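Local atomic coordinates of SLH domain-containing protein (Pseudoflavonifractor capillosus, PDB entry 4OJU), a protein that is of unknown function but combines leucine-rich repeats with S-layer homology domains, and probably binds other proteins through the repeat region sampled by this fragment. Residues D112-A121 and W132-G143; I18-Y29 and Y53-F63. All coordinates share one frame; numbering follows the deposited sequence.

Overall arrangement
From the N terminus, strands 5-11, 14-19 and 24-29 run antiparallel, and strand 24-29 lies parallel to strand 52-58 in contact 2. There 18-29 pairs with 53-63, closing a loop of 23 residues that holds strands 38-40 and 44-46. The chain then winds on through short parallel strands until contact 1, where 112-121 meets 132-143, closing a ten-residue loop that holds strand 125-127. The two contacts follow one another along the chain without nesting or crossing. The centres of contacts 1 and 2 are 24 Å apart, on opposite sides of the chain's centre. Contact 2 joins the N-terminal strands to the repeat region; contact 1 joins strands 116-119 and 138-141 near the fragment's C-terminal end.

Contact 1: residues D112-A121 and W132-G143; sequences DALKEITIPA and WSNALDTVYMEG. With MG (magnesium ion), chain H; EDO (1,2-ethanediol), chain F.
I119 and V139 meet through their CG1 methylene and methyl carbons, a tight 3.5 Å apart, on the buried side of two parallel strands. V139 swings CG1 anti to its own nitrogen (chi1 173°), which carries this methyl across to I119, while its CG2 turns to the CG2 of I117. The methyl end of selenomethionine M141, in one of two conformers, lies alongside I119. Further back, L114 and L136, the latter also modelled twice, lie side by side, with L114 and I117 packing on V94 of strand 93-95.

The backbones interlock through three nearly straight hydrogen bonds: Y140 N to I117 O, I119 N to Y140 O at 2.8 Å, and E142 N to I119 O. I117 N, T138 N and T138 O are buried and have no partner in the model.

On the other side of the sheet, T138 CG2 lies over one face of the Y140 ring, toward its rim, and Y140 CE2 comes within 3.9 Å of E116 OE1.

Polar chemistry gathers at the end of the contact where D112 faces the S133-L136 turn. D112 OD2 binds magnesium at 2.2 Å, and D112 OD1 accepts a 2.9 Å hydrogen bond from metal-bound water 1. The two together would limit the rotation of the carboxylate, which stacks against the N134 amide with planes 18° apart. Four waters and E105 of the third subunit complete the shell, so the ion bridges two chains. Water 2 accepts a weak bond from A135 N and donates to L114 O at 2.6 Å.

V139 and Y140 also pair antiparallel with a strand of the second subunit, extending the sheet across the interface. Successive parallel strands with inward aliphatic side chains are the hallmark of a leucine-rich repeat solenoid, here of the BspA type.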
loop_
_atom_site.group_PDB
_atom_site.type_symbol
_atom_site.label_atom_id
_atom_site.label_comp_id
_atom_site.label_asym_id
_atom_site.label_seq_id
_atom_site.Cartn_x
_atom_site.Cartn_y
_atom_site.Cartn_z
ATOM N N ASP A 112 5.096 9.629 -6.791
ATOM C CA ASP A 112 3.805 9.392 -7.427
ATOM C C ASP A 112 3.821 9.400 -8.953
ATOM O O ASP A 112 2.870 8.887 -9.533
ATOM C CB ASP A 112 2.757 10.368 -6.869
ATOM C CG ASP A 112 2.543 10.228 -5.363
ATOM O OD1 ASP A 112 2.891 9.145 -4.797
ATOM O OD2 ASP A 112 1.965 11.155 -4.762
ATOM N N ALA A 113 4.896 9.893 -9.597
ATOM C CA ALA A 113 4.987 9.859 -11.062
ATOM C C ALA A 113 5.800 8.625 -11.531
ATOM O O ALA A 113 5.961 8.421 -12.731
ATOM C CB ALA A 113 5.623 11.143 -11.577
ATOM N N LEU A 114 6.313 7.822 -10.592
ATOM C CA LEU A 114 7.120 6.635 -10.924
ATOM C C LEU A 114 6.197 5.445 -11.198
ATOM O O LEU A 114 5.533 4.948 -10.280
ATOM C CB LEU A 114 8.127 6.350 -9.800
ATOM C CG LEU A 114 9.231 5.286 -10.098
ATOM C CD1 LEU A 114 10.088 5.647 -11.330
ATOM C CD2 LEU A 114 10.116 5.087 -8.889
ATOM N N LYS A 115 6.082 5.046 -12.470
ATOM C CA LYS A 115 5.138 3.976 -12.867
ATOM C C LYS A 115 5.797 2.605 -13.043
ATOM O O LYS A 115 5.123 1.573 -12.958
ATOM C CB LYS A 115 4.444 4.352 -14.186
ATOM C CG LYS A 115 3.612 5.627 -14.107
ATOM C CD LYS A 115 2.921 5.883 -15.436
ATOM C CE LYS A 115 2.307 7.255 -15.507
ATOM N NZ LYS A 115 1.394 7.378 -16.671
ATOM N N GLU A 116 7.101 2.600 -13.310
ATOM C CA GLU A 116 7.843 1.368 -13.529
ATOM C C GLU A 116 9.277 1.543 -13.092
ATOM O O GLU A 116 9.790 2.659 -13.043
ATOM C CB GLU A 116 7.779 0.936 -15.021
ATOM C CG GLU A 116 8.453 1.891 -15.996
ATOM C CD GLU A 116 8.694 1.322 -17.379
ATOM O OE1 GLU A 116 7.703 1.032 -18.088
ATOM O OE2 GLU A 116 9.878 1.192 -17.765
ATOM N N ILE A 117 9.936 0.425 -12.821
ATOM C CA ILE A 117 11.355 0.412 -12.509
ATOM C C ILE A 117 11.924 -0.925 -13.001
ATOM O O ILE A 117 11.229 -1.960 -12.997
ATOM C CB ILE A 117 11.631 0.706 -11.001
ATOM C CG1 ILE A 117 13.105 1.153 -10.789
ATOM C CG2 ILE A 117 11.217 -0.477 -10.081
ATOM C CD1 ILE A 117 13.431 1.892 -9.500
ATOM N N THR A 118 13.167 -0.879 -13.470
ATOM C CA THR A 118 13.889 -2.068 -13.906
ATOM C C THR A 118 14.976 -2.344 -12.898
ATOM O O THR A 118 15.822 -1.494 -12.665
ATOM C CB THR A 118 14.415 -1.917 -15.327
ATOM O OG1 THR A 118 13.276 -1.761 -16.172
ATOM C CG2 THR A 118 15.215 -3.136 -15.788
ATOM N N ILE A 119 14.967 -3.534 -12.321
ATOM C CA ILE A 119 15.936 -3.938 -11.313
ATOM C C ILE A 119 17.068 -4.701 -11.979
ATOM O O ILE A 119 16.836 -5.730 -12.611
ATOM C CB ILE A 119 15.237 -4.787 -10.205
ATOM C CG1 ILE A 119 14.034 -4.069 -9.557
ATOM C CG2 ILE A 119 16.210 -5.291 -9.146
ATOM C CD1 ILE A 119 14.275 -2.684 -8.859
ATOM N N PRO A 120 18.317 -4.241 -11.792
ATOM C CA PRO A 120 19.464 -4.964 -12.357
ATOM C C PRO A 120 19.610 -6.372 -11.788
ATOM O O PRO A 120 19.200 -6.630 -10.644
ATOM C CB PRO A 120 20.650 -4.101 -11.923
ATOM C CG PRO A 120 20.073 -2.756 -11.718
ATOM C CD PRO A 120 18.754 -3.015 -11.096
ATOM N N ALA A 121 20.238 -7.269 -12.571
ATOM C CA ALA A 121 20.473 -8.664 -12.167
ATOM C C ALA A 121 21.365 -8.757 -10.894
ATOM O O ALA A 121 21.256 -9.721 -10.135
ATOM C CB ALA A 121 21.117 -9.444 -13.317
ATOM N N TRP A 132 4.081 3.781 -0.706
ATOM C CA TRP A 132 3.302 5.003 -0.992
ATOM C C TRP A 132 3.502 5.524 -2.420
ATOM O O TRP A 132 2.891 6.530 -2.778
ATOM C CB TRP A 132 3.584 6.151 0.028
ATOM C CG TRP A 132 3.534 5.720 1.463
ATOM C CD1 TRP A 132 2.500 5.105 2.100
ATOM C CD2 TRP A 132 4.600 5.811 2.422
ATOM N NE1 TRP A 132 2.850 4.816 3.401
ATOM C CE2 TRP A 132 4.128 5.249 3.629
ATOM C CE3 TRP A 132 5.904 6.344 2.386
ATOM C CZ2 TRP A 132 4.926 5.157 4.777
ATOM C CZ3 TRP A 132 6.671 6.306 3.542
ATOM C CH2 TRP A 132 6.187 5.699 4.716
ATOM N N SER A 133 4.343 4.885 -3.229
ATOM C CA SER A 133 4.478 5.316 -4.615
ATOM C C SER A 133 3.308 4.687 -5.381
ATOM O O SER A 133 3.389 3.531 -5.817
ATOM C CB SER A 133 5.831 4.927 -5.194
ATOM O OG SER A 133 6.845 5.645 -4.516
ATOM N N ASN A 134 2.220 5.476 -5.477
ATOM C CA ASN A 134 0.897 5.206 -6.044
ATOM C C ASN A 134 0.923 4.388 -7.354
ATOM O O ASN A 134 0.340 3.301 -7.397
ATOM C CB ASN A 134 0.112 6.548 -6.259
ATOM C CG ASN A 134 -0.209 7.365 -4.996
ATOM O OD1 ASN A 134 0.116 6.998 -3.861
ATOM N ND2 ASN A 134 -0.934 8.476 -5.159
ATOM N N ALA A 135 1.617 4.879 -8.393
ATOM C CA ALA A 135 1.594 4.244 -9.707
ATOM C C ALA A 135 2.631 3.140 -9.941
ATOM O O ALA A 135 2.644 2.571 -11.030
ATOM C CB ALA A 135 1.750 5.308 -10.778
ATOM N N LEU A 136 3.487 2.858 -8.956
ATOM C CA LEU A 136 4.535 1.861 -9.117
ATOM C C LEU A 136 3.973 0.454 -8.955
ATOM O O LEU A 136 4.117 -0.185 -7.910
ATOM C CB LEU A 136 5.696 2.120 -8.156
ATOM C CG LEU A 136 7.025 1.428 -8.452
ATOM C CD1 LEU A 136 7.237 1.135 -9.942
ATOM C CD2 LEU A 136 8.114 2.266 -7.962
ATOM N N ASP A 137 3.355 -0.023 -10.020
ATOM C CA ASP A 137 2.744 -1.339 -10.077
ATOM C C ASP A 137 3.739 -2.410 -10.397
ATOM O O ASP A 137 3.909 -3.351 -9.625
ATOM C CB ASP A 137 1.662 -1.362 -11.182
ATOM C CG ASP A 137 0.292 -0.946 -10.758
ATOM O OD1 ASP A 137 0.146 -0.447 -9.621
ATOM O OD2 ASP A 137 -0.649 -1.149 -11.540
ATOM N N THR A 138 4.374 -2.258 -11.570
ATOM C CA THR A 138 5.241 -3.204 -12.233
ATOM C C THR A 138 6.727 -3.051 -11.980
ATOM O O THR A 138 7.293 -1.965 -12.110
ATOM C CB THR A 138 4.992 -3.062 -13.741
ATOM O OG1 THR A 138 3.582 -3.122 -13.976
ATOM C CG2 THR A 138 5.707 -4.119 -14.550
ATOM N N VAL A 139 7.376 -4.184 -11.736
ATOM C CA VAL A 139 8.801 -4.237 -11.560
ATOM C C VAL A 139 9.342 -5.154 -12.658
ATOM O O VAL A 139 8.884 -6.292 -12.796
ATOM C CB VAL A 139 9.182 -4.699 -10.113
ATOM C CG1 VAL A 139 10.671 -4.926 -9.985
ATOM C CG2 VAL A 139 8.718 -3.682 -9.059
ATOM N N TYR A 140 10.288 -4.653 -13.455
ATOM C CA TYR A 140 10.937 -5.456 -14.477
ATOM C C TYR A 140 12.284 -5.889 -13.980
ATOM O O TYR A 140 12.915 -5.159 -13.224
ATOM C CB TYR A 140 11.110 -4.683 -15.798
ATOM C CG TYR A 140 9.808 -4.296 -16.446
ATOM C CD1 TYR A 140 9.147 -5.170 -17.298
ATOM C CD2 TYR A 140 9.256 -3.043 -16.240
ATOM C CE1 TYR A 140 7.956 -4.809 -17.917
ATOM C CE2 TYR A 140 8.048 -2.682 -16.816
ATOM C CZ TYR A 140 7.404 -3.564 -17.665
ATOM O OH TYR A 140 6.232 -3.197 -18.275
HETATM N N MSE A 141 12.735 -7.063 -14.360
HETATM C CA MSE A 141 14.033 -7.532 -13.891
HETATM C C MSE A 141 14.927 -7.757 -15.067
HETATM O O MSE A 141 14.528 -8.447 -16.013
HETATM C CB MSE A 141 13.935 -8.826 -13.054
HETATM C CG MSE A 141 12.722 -8.922 -12.137
HETATM SE SE MSE A 141 12.821 -7.798 -10.556
HETATM C CE MSE A 141 14.416 -8.507 -9.761
ATOM N N GLU A 142 16.140 -7.201 -14.976
ATOM C CA GLU A 142 17.203 -7.319 -15.954
ATOM C C GLU A 142 17.787 -8.725 -15.880
ATOM O O GLU A 142 18.030 -9.223 -14.775
ATOM C CB GLU A 142 18.302 -6.267 -15.647
ATOM C CG GLU A 142 18.227 -4.967 -16.441
ATOM C CD GLU A 142 19.183 -3.869 -15.997
ATOM O OE1 GLU A 142 20.403 -4.002 -16.247
ATOM O OE2 GLU A 142 18.712 -2.867 -15.409
ATOM N N GLY A 143 17.997 -9.359 -17.035
ATOM C CA GLY A 143 18.654 -10.657 -17.088
ATOM C C GLY A 143 20.150 -10.453 -16.945
ATOM O O GLY A 143 20.645 -9.332 -17.106
HETATM MG MG MG H . 1.332 11.392 -2.650
HETATM C C1 EDO F . 2.121 1.583 -15.665
HETATM O O1 EDO F . 3.072 0.606 -15.263
HETATM C C2 EDO F . 0.989 0.907 -16.463
HETATM O O2 EDO F . 0.415 -0.124 -15.682
HETATM O O HOH W 1 2.479 9.790 -2.006
HETATM O O HOH W 2 4.277 5.810 -8.188
HETATM O O HOH W 3 17.162 -8.765 -12.069
HETATM O O HOH W 4 2.665 12.924 -2.545
HETATM O O HOH W 5 -0.092 13.053 -3.207
HETATM O O HOH W 6 -0.446 10.133 -2.720
#

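Contact 2: residues I18-Y29 and Y53-F63; sequences IWFDGTATLTRY and YPVTVIGEKAF
A24, T25 and L26 pair in parallel with V55, V57 and I58, the strand axes 36° apart, and the register slips at T56 in a beta bulge. A24 N donates to P54 O at 2.8 Å and A24 O accepts from T56 N; beyond the bulge L26 N binds V57 O, and L26 O receives G59 N at 2.7 Å. Y29 N reaches A62 O at the far end.

At the start, I18 lays its CG2 methyl over the middle of the Y53 ring, 3.5 Å from the centroid. G22 O lies at that ring's edge, and the Y53 hydroxyl binds D47. L26 places CD2 3.8 Å from both A62 CB and F63 CE1. Y29 CB lies over one face of F63; with CG anti to the nitrogen (chi1 179°), the Y29 ring is carried past F63, whose CE2 sits over one of its faces. The planes are inclined by 22° and strongly offset, and F63 also stacks with F85.

The face bearing T25 and V57 is more polar, with V57 CB against T25 OG1. Water 7 ties together the hydroxyls of T23, T25 and T56, and W19 NE1 donates to T25 OG1 at 2.8 Å. Water 8 donates to T27 O and E60 O.

Aromatic and aliphatic groups thus pack on the buried face where the N-terminal strands meet the repeats, while a water-bridged threonine cluster bonds the strands across the bulge.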
loop_
_atom_site.group_PDB
_atom_site.type_symbol
_atom_site.label_atom_id
_atom_site.label_comp_id
_atom_site.label_asym_id
_atom_site.label_seq_id
_atom_site.Cartn_x
_atom_site.Cartn_y
_atom_site.Cartn_z
ATOM N N ILE A 18 33.974 11.774 0.787
ATOM C CA ILE A 18 34.988 10.779 0.447
ATOM C C ILE A 18 35.456 10.203 1.770
ATOM O O ILE A 18 35.908 10.962 2.627
ATOM C CB ILE A 18 36.147 11.399 -0.396
ATOM C CG1 ILE A 18 35.614 11.890 -1.762
ATOM C CG2 ILE A 18 37.307 10.415 -0.568
ATOM C CD1 ILE A 18 36.548 12.907 -2.440
ATOM N N TRP A 19 35.361 8.872 1.913
ATOM C CA TRP A 19 35.706 8.118 3.116
ATOM C C TRP A 19 37.136 7.634 3.076
ATOM O O TRP A 19 37.683 7.462 1.993
ATOM C CB TRP A 19 34.760 6.917 3.216
ATOM C CG TRP A 19 33.326 7.325 3.254
ATOM C CD1 TRP A 19 32.463 7.413 2.203
ATOM C CD2 TRP A 19 32.598 7.727 4.410
ATOM N NE1 TRP A 19 31.245 7.874 2.636
ATOM C CE2 TRP A 19 31.302 8.082 3.988
ATOM C CE3 TRP A 19 32.913 7.815 5.773
ATOM C CZ2 TRP A 19 30.311 8.501 4.883
ATOM C CZ3 TRP A 19 31.918 8.205 6.668
ATOM C CH2 TRP A 19 30.638 8.553 6.219
ATOM N N PHE A 20 37.744 7.361 4.243
ATOM C CA PHE A 20 39.087 6.822 4.306
ATOM C C PHE A 20 39.183 5.394 3.683
ATOM O O PHE A 20 40.285 4.983 3.333
ATOM C CB PHE A 20 39.612 6.844 5.739
ATOM C CG PHE A 20 40.169 8.202 6.114
ATOM C CD1 PHE A 20 41.386 8.639 5.603
ATOM C CD2 PHE A 20 39.464 9.052 6.961
ATOM C CE1 PHE A 20 41.891 9.897 5.944
ATOM C CE2 PHE A 20 39.973 10.311 7.301
ATOM C CZ PHE A 20 41.175 10.727 6.785
ATOM N N ASP A 21 38.050 4.685 3.447
ATOM C CA ASP A 21 38.096 3.384 2.752
ATOM C C ASP A 21 38.251 3.560 1.205
ATOM O O ASP A 21 38.246 2.567 0.487
ATOM C CB ASP A 21 36.877 2.508 3.094
ATOM C CG ASP A 21 35.535 2.896 2.512
ATOM O OD1 ASP A 21 35.441 3.966 1.884
ATOM O OD2 ASP A 21 34.574 2.136 2.695
ATOM N N GLY A 22 38.391 4.802 0.736
ATOM C CA GLY A 22 38.616 5.127 -0.671
ATOM C C GLY A 22 37.372 5.182 -1.532
ATOM O O GLY A 22 37.475 5.124 -2.756
ATOM N N THR A 23 36.190 5.282 -0.916
ATOM C CA THR A 23 34.939 5.360 -1.666
ATOM C C THR A 23 34.245 6.689 -1.375
ATOM O O THR A 23 34.552 7.346 -0.380
ATOM C CB THR A 23 34.003 4.176 -1.346
ATOM O OG1 THR A 23 33.508 4.318 -0.018
ATOM C CG2 THR A 23 34.677 2.810 -1.529
ATOM N N ALA A 24 33.303 7.062 -2.225
ATOM C CA ALA A 24 32.566 8.294 -2.039
ATOM C C ALA A 24 31.068 8.027 -1.933
ATOM O O ALA A 24 30.538 7.128 -2.591
ATOM C CB ALA A 24 32.842 9.245 -3.186
ATOM N N THR A 25 30.401 8.802 -1.086
ATOM C CA THR A 25 28.951 8.748 -0.934
ATOM C C THR A 25 28.383 10.052 -1.433
ATOM O O THR A 25 28.887 11.121 -1.042
ATOM C CB THR A 25 28.566 8.523 0.558
ATOM O OG1 THR A 25 29.038 7.248 0.960
ATOM C CG2 THR A 25 27.038 8.614 0.821
ATOM N N LEU A 26 27.331 9.972 -2.274
ATOM C CA LEU A 26 26.596 11.150 -2.735
ATOM C C LEU A 26 25.669 11.510 -1.579
ATOM O O LEU A 26 24.715 10.772 -1.309
ATOM C CB LEU A 26 25.825 10.859 -4.044
ATOM C CG LEU A 26 25.267 12.079 -4.816
ATOM C CD1 LEU A 26 24.948 11.708 -6.229
ATOM C CD2 LEU A 26 23.994 12.650 -4.173
ATOM N N THR A 27 25.989 12.584 -0.841
ATOM C CA THR A 27 25.190 12.917 0.350
ATOM C C THR A 27 24.046 13.877 0.109
ATOM O O THR A 27 23.068 13.834 0.863
ATOM C CB THR A 27 26.084 13.470 1.464
ATOM O OG1 THR A 27 26.728 14.657 1.004
ATOM C CG2 THR A 27 27.115 12.457 1.949
ATOM N N ARG A 28 24.157 14.758 -0.904
ATOM C CA ARG A 28 23.099 15.737 -1.162
ATOM C C ARG A 28 23.062 16.221 -2.609
ATOM O O ARG A 28 24.104 16.427 -3.224
ATOM C CB ARG A 28 23.288 16.964 -0.235
ATOM C CG ARG A 28 22.037 17.853 -0.152
ATOM C CD ARG A 28 22.255 19.170 0.586
ATOM N NE ARG A 28 22.551 20.335 -0.260
ATOM C CZ ARG A 28 23.676 21.054 -0.204
ATOM N NH1 ARG A 28 24.635 20.736 0.656
ATOM N NH2 ARG A 28 23.849 22.089 -1.012
ATOM N N TYR A 29 21.838 16.456 -3.116
ATOM C CA TYR A 29 21.571 17.039 -4.418
ATOM C C TYR A 29 20.922 18.392 -4.164
ATOM O O TYR A 29 19.874 18.460 -3.519
ATOM C CB TYR A 29 20.674 16.143 -5.257
ATOM C CG TYR A 29 20.340 16.711 -6.617
ATOM C CD1 TYR A 29 21.230 16.583 -7.686
ATOM C CD2 TYR A 29 19.108 17.308 -6.858
ATOM C CE1 TYR A 29 20.888 17.014 -8.966
ATOM C CE2 TYR A 29 18.765 17.772 -8.127
ATOM C CZ TYR A 29 19.647 17.595 -9.185
ATOM O OH TYR A 29 19.298 18.000 -10.450
ATOM N N TYR A 53 37.894 8.940 -6.874
ATOM C CA TYR A 53 37.223 7.969 -6.000
ATOM C C TYR A 53 35.914 7.525 -6.601
ATOM O O TYR A 53 35.162 8.379 -7.078
ATOM C CB TYR A 53 36.947 8.554 -4.589
ATOM C CG TYR A 53 38.175 9.083 -3.904
ATOM C CD1 TYR A 53 38.595 10.393 -4.107
ATOM C CD2 TYR A 53 38.937 8.271 -3.072
ATOM C CE1 TYR A 53 39.745 10.886 -3.496
ATOM C CE2 TYR A 53 40.086 8.752 -2.451
ATOM C CZ TYR A 53 40.489 10.056 -2.676
ATOM O OH TYR A 53 41.585 10.546 -2.047
ATOM N N PRO A 54 35.562 6.229 -6.505
ATOM C CA PRO A 54 34.279 5.796 -7.059
ATOM C C PRO A 54 33.101 6.204 -6.161
ATOM O O PRO A 54 33.212 6.186 -4.935
ATOM C CB PRO A 54 34.430 4.271 -7.132
ATOM C CG PRO A 54 35.370 3.919 -6.023
ATOM C CD PRO A 54 36.330 5.092 -5.934
ATOM N N VAL A 55 31.977 6.565 -6.775
ATOM C CA VAL A 55 30.746 6.914 -6.056
ATOM C C VAL A 55 30.014 5.597 -5.824
ATOM O O VAL A 55 29.389 5.064 -6.742
ATOM C CB VAL A 55 29.909 7.947 -6.848
ATOM C CG1 VAL A 55 28.586 8.235 -6.131
ATOM C CG2 VAL A 55 30.717 9.232 -7.086
ATOM N N THR A 56 30.120 5.053 -4.627
ATOM C CA THR A 56 29.580 3.714 -4.377
ATOM C C THR A 56 28.239 3.713 -3.643
ATOM O O THR A 56 27.582 2.665 -3.566
ATOM C CB THR A 56 30.614 2.896 -3.585
ATOM O OG1 THR A 56 30.796 3.507 -2.315
ATOM C CG2 THR A 56 31.972 2.768 -4.325
ATOM N N VAL A 57 27.849 4.844 -3.074
ATOM C CA VAL A 57 26.598 4.921 -2.296
ATOM C C VAL A 57 25.850 6.208 -2.609
ATOM O O VAL A 57 26.461 7.282 -2.690
ATOM C CB VAL A 57 26.876 4.831 -0.742
ATOM C CG1 VAL A 57 25.592 4.967 0.097
ATOM C CG2 VAL A 57 27.607 3.555 -0.361
ATOM N N ILE A 58 24.510 6.108 -2.729
ATOM C CA ILE A 58 23.621 7.258 -2.759
ATOM C C ILE A 58 23.146 7.368 -1.321
ATOM O O ILE A 58 22.472 6.459 -0.829
ATOM C CB ILE A 58 22.458 7.174 -3.788
ATOM C CG1 ILE A 58 22.945 6.825 -5.227
ATOM C CG2 ILE A 58 21.633 8.478 -3.759
ATOM C CD1 ILE A 58 24.121 7.724 -5.807
ATOM N N GLY A 59 23.568 8.412 -0.633
ATOM C CA GLY A 59 23.276 8.577 0.786
ATOM C C GLY A 59 21.808 8.731 1.135
ATOM O O GLY A 59 20.964 9.069 0.286
ATOM N N GLU A 60 21.510 8.486 2.406
ATOM C CA GLU A 60 20.179 8.619 2.987
ATOM C C GLU A 60 19.613 10.021 2.673
ATOM O O GLU A 60 20.315 11.025 2.860
ATOM C CB GLU A 60 20.280 8.389 4.508
ATOM C CG GLU A 60 18.959 8.589 5.257
ATOM C CD GLU A 60 18.992 8.231 6.732
ATOM O OE1 GLU A 60 20.102 8.082 7.286
ATOM O OE2 GLU A 60 17.903 8.118 7.338
ATOM N N LYS A 61 18.376 10.078 2.126
ATOM C CA LYS A 61 17.681 11.330 1.792
ATOM C C LYS A 61 18.463 12.268 0.855
ATOM O O LYS A 61 18.106 13.443 0.798
ATOM C CB LYS A 61 17.339 12.118 3.092
ATOM C CG LYS A 61 16.359 11.426 4.026
ATOM C CD LYS A 61 16.257 12.170 5.359
ATOM C CE LYS A 61 15.082 11.669 6.168
ATOM N NZ LYS A 61 14.875 12.425 7.432
ATOM N N ALA A 62 19.454 11.776 0.079
ATOM C CA ALA A 62 20.270 12.659 -0.772
ATOM C C ALA A 62 19.429 13.513 -1.740
ATOM O O ALA A 62 19.728 14.689 -1.930
ATOM C CB ALA A 62 21.301 11.846 -1.560
ATOM N N PHE A 63 18.374 12.918 -2.339
ATOM C CA PHE A 63 17.502 13.595 -3.307
ATOM C C PHE A 63 16.100 13.810 -2.777
ATOM O O PHE A 63 15.198 14.066 -3.567
ATOM C CB PHE A 63 17.386 12.759 -4.592
ATOM C CG PHE A 63 18.622 12.721 -5.447
ATOM C CD1 PHE A 63 19.669 11.850 -5.150
ATOM C CD2 PHE A 63 18.724 13.518 -6.577
ATOM C CE1 PHE A 63 20.791 11.785 -5.967
ATOM C CE2 PHE A 63 19.843 13.445 -7.397
ATOM C CZ PHE A 63 20.878 12.601 -7.078
HETATM O O HOH W 7 30.819 5.415 -0.073
HETATM O O HOH W 8 22.863 11.665 2.483
#